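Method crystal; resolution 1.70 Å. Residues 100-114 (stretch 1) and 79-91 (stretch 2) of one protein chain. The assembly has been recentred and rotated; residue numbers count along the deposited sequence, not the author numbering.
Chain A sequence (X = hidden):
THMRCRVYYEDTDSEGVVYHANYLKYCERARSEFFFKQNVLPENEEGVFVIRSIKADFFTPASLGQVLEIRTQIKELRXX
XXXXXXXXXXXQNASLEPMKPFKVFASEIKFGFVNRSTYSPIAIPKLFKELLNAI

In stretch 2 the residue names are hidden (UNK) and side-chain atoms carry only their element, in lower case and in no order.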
# COMPACT_ATOMS: atom_id res chain seq x y z
N LYS A 100 23.28 -16.39 -8.79
CA LYS A 100 22.37 -17.23 -9.56
C LYS A 100 20.95 -16.78 -9.22
O LYS A 100 20.62 -16.64 -8.04
CB LYS A 100 22.59 -18.70 -9.19
CG LYS A 100 21.69 -19.68 -9.91
CD LYS A 100 21.61 -19.36 -11.39
CE LYS A 100 21.03 -20.50 -12.21
NZ LYS A 100 20.47 -19.99 -13.49
N PRO A 101 20.11 -16.53 -10.24
CA PRO A 101 18.73 -16.12 -9.93
C PRO A 101 18.02 -17.15 -9.04
O PRO A 101 18.20 -18.36 -9.21
CB PRO A 101 18.07 -16.03 -11.30
CG PRO A 101 19.21 -15.76 -12.27
CD PRO A 101 20.35 -16.58 -11.70
N PHE A 102 17.24 -16.66 -8.07
CA PHE A 102 16.54 -17.56 -7.15
C PHE A 102 15.05 -17.26 -7.08
O PHE A 102 14.64 -16.11 -7.13
CB PHE A 102 17.21 -17.59 -5.76
CG PHE A 102 17.19 -16.28 -4.99
CD1 PHE A 102 16.07 -15.90 -4.25
CD2 PHE A 102 18.31 -15.45 -4.96
CE1 PHE A 102 16.05 -14.74 -3.51
CE2 PHE A 102 18.30 -14.25 -4.21
CZ PHE A 102 17.17 -13.88 -3.50
N LYS A 103 14.25 -18.32 -6.99
CA LYS A 103 12.80 -18.17 -6.97
C LYS A 103 12.34 -17.59 -5.64
O LYS A 103 12.81 -18.00 -4.59
CB LYS A 103 12.10 -19.51 -7.20
CG LYS A 103 10.63 -19.37 -7.49
CD LYS A 103 10.07 -20.62 -8.16
CE LYS A 103 10.37 -21.87 -7.37
NZ LYS A 103 9.64 -23.04 -7.99
N VAL A 104 11.40 -16.66 -5.73
CA VAL A 104 10.87 -15.95 -4.57
C VAL A 104 9.39 -16.27 -4.33
O VAL A 104 8.92 -16.30 -3.19
CB VAL A 104 11.10 -14.43 -4.77
CG1 VAL A 104 10.31 -13.60 -3.75
CG2 VAL A 104 12.59 -14.11 -4.69
N PHE A 105 8.65 -16.52 -5.41
CA PHE A 105 7.19 -16.57 -5.36
C PHE A 105 6.70 -17.19 -6.65
O PHE A 105 7.30 -16.96 -7.71
CB PHE A 105 6.68 -15.13 -5.25
CG PHE A 105 5.17 -14.99 -5.24
CD1 PHE A 105 4.46 -15.10 -4.05
CD2 PHE A 105 4.47 -14.71 -6.42
CE1 PHE A 105 3.06 -14.97 -4.03
CE2 PHE A 105 3.08 -14.53 -6.40
CZ PHE A 105 2.37 -14.68 -5.20
N ALA A 106 5.64 -17.98 -6.56
CA ALA A 106 4.94 -18.41 -7.76
C ALA A 106 3.44 -18.29 -7.53
O ALA A 106 2.97 -18.43 -6.40
CB ALA A 106 5.30 -19.84 -8.13
N SER A 107 2.69 -18.02 -8.59
CA SER A 107 1.24 -18.03 -8.47
C SER A 107 0.57 -18.61 -9.71
O SER A 107 1.14 -18.62 -10.80
CB SER A 107 0.68 -16.65 -8.18
OG SER A 107 1.01 -15.72 -9.19
N GLU A 108 -0.64 -19.10 -9.52
CA GLU A 108 -1.50 -19.45 -10.61
C GLU A 108 -2.75 -18.69 -10.33
O GLU A 108 -3.32 -18.82 -9.25
CB GLU A 108 -1.79 -20.95 -10.61
CG GLU A 108 -2.73 -21.37 -11.71
CD GLU A 108 -2.99 -22.87 -11.74
OE1 GLU A 108 -2.01 -23.65 -11.62
OE2 GLU A 108 -4.16 -23.27 -11.92
N ILE A 109 -3.18 -17.89 -11.30
CA ILE A 109 -4.31 -16.99 -11.09
C ILE A 109 -5.29 -17.13 -12.23
O ILE A 109 -4.90 -17.10 -13.41
CB ILE A 109 -3.83 -15.53 -11.00
CG1 ILE A 109 -2.75 -15.42 -9.92
CG2 ILE A 109 -5.02 -14.60 -10.71
CD1 ILE A 109 -1.92 -14.15 -9.97
N LYS A 110 -6.57 -17.27 -11.88
CA LYS A 110 -7.64 -17.39 -12.85
C LYS A 110 -8.45 -16.10 -12.91
O LYS A 110 -8.79 -15.53 -11.87
CB LYS A 110 -8.55 -18.56 -12.46
CG LYS A 110 -9.72 -18.82 -13.41
CD LYS A 110 -10.43 -20.12 -13.01
CE LYS A 110 -11.53 -20.49 -13.97
NZ LYS A 110 -12.82 -19.87 -13.58
N PHE A 111 -8.72 -15.63 -14.12
CA PHE A 111 -9.48 -14.41 -14.35
C PHE A 111 -10.69 -14.75 -15.21
O PHE A 111 -10.61 -15.60 -16.08
CB PHE A 111 -8.64 -13.38 -15.11
CG PHE A 111 -7.35 -13.05 -14.44
CD1 PHE A 111 -7.26 -11.97 -13.57
CD2 PHE A 111 -6.21 -13.81 -14.67
CE1 PHE A 111 -6.07 -11.68 -12.95
CE2 PHE A 111 -5.03 -13.53 -14.05
CZ PHE A 111 -4.95 -12.46 -13.19
N GLY A 112 -11.80 -14.08 -14.94
CA GLY A 112 -12.94 -14.09 -15.85
C GLY A 112 -13.05 -12.71 -16.48
O GLY A 112 -12.35 -11.79 -16.08
N PHE A 113 -13.92 -12.57 -17.47
CA PHE A 113 -14.23 -11.25 -18.01
C PHE A 113 -15.71 -11.00 -17.78
O PHE A 113 -16.53 -11.90 -17.95
CB PHE A 113 -13.87 -11.17 -19.50
CG PHE A 113 -13.68 -9.76 -20.00
CD1 PHE A 113 -12.49 -9.08 -19.76
CD2 PHE A 113 -14.67 -9.12 -20.73
CE1 PHE A 113 -12.29 -7.78 -20.22
CE2 PHE A 113 -14.49 -7.82 -21.20
CZ PHE A 113 -13.29 -7.14 -20.95
N VAL A 114 -16.05 -9.80 -17.34
CA VAL A 114 -17.42 -9.52 -16.92
C VAL A 114 -17.87 -8.13 -17.37
O VAL A 114 -17.05 -7.25 -17.60
CB VAL A 114 -17.57 -9.62 -15.37
CG1 VAL A 114 -17.37 -11.08 -14.91
CG2 VAL A 114 -16.58 -8.70 -14.68
N UNK A 79 -12.72 -19.33 -23.92
CA UNK A 79 -13.58 -18.24 -24.37
C UNK A 79 -13.95 -17.31 -23.21
O UNK A 79 -13.98 -16.08 -23.37
c UNK A 79 -15.78 -17.73 -25.57
n UNK A 79 -16.63 -19.31 -28.97
c UNK A 79 -14.84 -18.79 -25.03
c UNK A 79 -16.66 -18.28 -26.68
c UNK A 79 -15.82 -18.69 -27.89
N UNK A 80 -14.19 -17.89 -22.04
CA UNK A 80 -14.74 -17.16 -20.89
C UNK A 80 -13.73 -16.85 -19.77
O UNK A 80 -14.01 -16.06 -18.86
c UNK A 80 -15.95 -17.93 -20.30
c UNK A 80 -16.89 -18.34 -21.42
c UNK A 80 -16.69 -17.07 -19.28
N UNK A 81 -12.55 -17.47 -19.82
CA UNK A 81 -11.56 -17.23 -18.77
C UNK A 81 -10.12 -17.48 -19.22
O UNK A 81 -9.86 -18.09 -20.27
c UNK A 81 -12.67 -20.40 -17.71
c UNK A 81 -11.63 -19.49 -17.56
c UNK A 81 -11.90 -18.01 -17.48
c UNK A 81 -11.13 -22.24 -17.67
c UNK A 81 -10.08 -21.35 -17.51
c UNK A 81 -12.43 -21.76 -17.76
c UNK A 81 -10.34 -19.99 -17.46
N UNK A 82 -9.18 -16.97 -18.44
CA UNK A 82 -7.78 -17.25 -18.69
C UNK A 82 -7.09 -17.59 -17.37
O UNK A 82 -7.39 -16.99 -16.33
c UNK A 82 -7.08 -16.06 -19.37
c UNK A 82 -5.61 -16.38 -19.67
c UNK A 82 -7.25 -14.77 -18.53
N UNK A 83 -6.18 -18.55 -17.41
CA UNK A 83 -5.38 -18.86 -16.24
C UNK A 83 -3.93 -18.55 -16.56
O UNK A 83 -3.38 -19.02 -17.56
c UNK A 83 -7.01 -20.64 -15.48
c UNK A 83 -4.66 -20.61 -14.58
c UNK A 83 -5.54 -20.33 -15.79
N UNK A 84 -3.31 -17.76 -15.70
CA UNK A 84 -1.92 -17.37 -15.88
C UNK A 84 -1.04 -17.99 -14.81
O UNK A 84 -1.44 -18.10 -13.64
c UNK A 84 -1.76 -15.85 -15.79
c UNK A 84 -3.71 -14.83 -16.88
c UNK A 84 -2.24 -15.00 -16.96
c UNK A 84 -1.57 -13.63 -16.93
N UNK A 85 0.17 -18.37 -15.20
CA UNK A 85 1.17 -18.76 -14.24
C UNK A 85 2.21 -17.67 -14.15
O UNK A 85 2.74 -17.23 -15.17
c UNK A 85 1.84 -20.07 -14.66
c UNK A 85 4.15 -20.82 -14.04
c UNK A 85 2.84 -20.56 -13.66
c UNK A 85 2.48 -20.73 -12.34
c UNK A 85 3.39 -21.16 -11.40
c UNK A 85 5.07 -21.26 -13.10
c UNK A 85 4.69 -21.43 -11.78
N UNK A 86 2.51 -17.22 -12.94
CA UNK A 86 3.51 -16.19 -12.77
C UNK A 86 4.51 -16.58 -11.70
O UNK A 86 4.12 -16.99 -10.60
c UNK A 86 2.86 -14.83 -12.45
n UNK A 86 2.06 -11.90 -13.93
o UNK A 86 0.43 -12.82 -12.66
c UNK A 86 2.02 -14.30 -13.62
c UNK A 86 1.44 -12.94 -13.35
N UNK A 87 5.79 -16.44 -12.04
CA UNK A 87 6.87 -16.72 -11.11
C UNK A 87 7.73 -15.50 -10.96
O UNK A 87 7.98 -14.77 -11.92
c UNK A 87 7.75 -17.87 -11.62
o UNK A 87 7.88 -21.49 -11.41
o UNK A 87 9.02 -20.11 -12.67
c UNK A 87 7.11 -19.23 -11.50
c UNK A 87 8.08 -20.36 -11.89
N UNK A 88 8.23 -15.29 -9.75
CA UNK A 88 9.11 -14.17 -9.49
C UNK A 88 10.46 -14.71 -9.06
O UNK A 88 10.55 -15.52 -8.13
c UNK A 88 7.12 -12.75 -8.80
c UNK A 88 9.49 -12.10 -8.02
c UNK A 88 6.45 -11.82 -7.79
c UNK A 88 8.52 -13.24 -8.38
N UNK A 89 11.50 -14.24 -9.73
CA UNK A 89 12.87 -14.57 -9.38
C UNK A 89 13.64 -13.33 -9.00
O UNK A 89 13.52 -12.29 -9.67
c UNK A 89 12.10 -17.17 -11.20
o UNK A 89 12.81 -20.83 -11.13
c UNK A 89 12.92 -19.44 -11.02
c UNK A 89 11.89 -18.56 -11.35
c UNK A 89 13.58 -15.21 -10.56
c UNK A 89 14.31 -17.62 -10.40
c UNK A 89 14.11 -18.96 -10.55
c UNK A 89 13.32 -16.69 -10.72
N UNK A 90 14.48 -13.44 -7.98
CA UNK A 90 15.43 -12.36 -7.71
C UNK A 90 16.57 -12.53 -8.68
O UNK A 90 17.18 -13.61 -8.72
s UNK A 90 17.23 -11.15 -6.02
c UNK A 90 16.01 -12.43 -6.30
N UNK A 91 16.86 -11.48 -9.45
CA UNK A 91 17.95 -11.55 -10.45
C UNK A 91 19.13 -10.64 -10.17
O UNK A 91 20.18 -10.78 -10.81
c UNK A 91 16.42 -12.33 -12.33
c UNK A 91 16.44 -9.41 -13.41
c UNK A 91 16.85 -9.84 -11.98
c UNK A 91 17.43 -11.26 -11.89
O HOH W 1 6.97 -22.68 -8.60

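Position 79 carries four carbons in a row ending in nitrogen, which fits lysine; K79 touches nothing on stretch 1. At position 80, one carbon bears two others, the valine pattern, and the CA-to-CB bond of V80 points sideways to the partner strand. Position 81 has one carbon leading to a six-carbon ring without a heteroatom, hence phenylalanine. K110 CE sits 3.7 Å from the centroid of the F81 ring, 10° off its normal, and K110 NZ follows at 4.4 Å and 22°, a CH-pi contact continued by a cation-pi one.

Positions 82 and 83 each show three carbons forked at the first, so both are valine. V82 CG1 lies 3.9 Å from F111 CB; V83 CG1 packs 3.5 Å from E108 CG, on the other face of the sheet. Position 84 has four carbons forked at the second, a leucine, and L84 CD1 reaches to 3.4 Å from F111 CE2. At 85 a bare six-carbon ring returns: F85, whose CE1 is 4.0 Å from A106 CB.

Position 86 has three carbons, the third bearing one oxygen and one nitrogen, the amide of glutamine. Q86 CB lies 3.9 Å from S107 OG, while the amide is hydrogen-bonded elsewhere in the structure. Position 87 ends in two oxygens after three carbons, so it is glutamate. E87 OE1 stands 4.1 Å from K103 NZ, beyond a salt bridge, but water 1 joins them, donating to E87 OE1 (3.2 Å) and accepting from K103 NZ (2.8 Å).

Position 88 has four carbons forked at the first, one arm two carbons long: isoleucine. I88 CD1 is 3.8 Å from F105 CD2. The oxygen-bearing ring at 89 marks tyrosine; K103 CB lies over the Y89 ring face, 4.1 Å from its centroid. One carbon and one sulfur make 90 cysteine, with C90 CB over the F102 ring, 3.6 Å from its centroid. Position 91 repeats the isoleucine fork, and I91 CG2 meets P101 CB at 4.2 Å.

The contact is an antiparallel ladder burying 1168 Å². Paired backbone bonds recur at F111/V82, I109/L84, S107/Q86 and F102/C90; S107 N to Q86 O is the shortest, at 2.7 Å. Between K103 and F105 the register slips by one, a beta bulge: I88 O accepts from V104 N at 2.8 Å and only weakly from F105 N at 3.5 Å. Side chains alternate between faces, so F111, I109, S107 and F105 share one with V82, L84, Q86 and I88, while K110, E108 and A106 share the other with V83, F85 and E87.

Stretch 2 79-91: KVFVVLFQEIYCI
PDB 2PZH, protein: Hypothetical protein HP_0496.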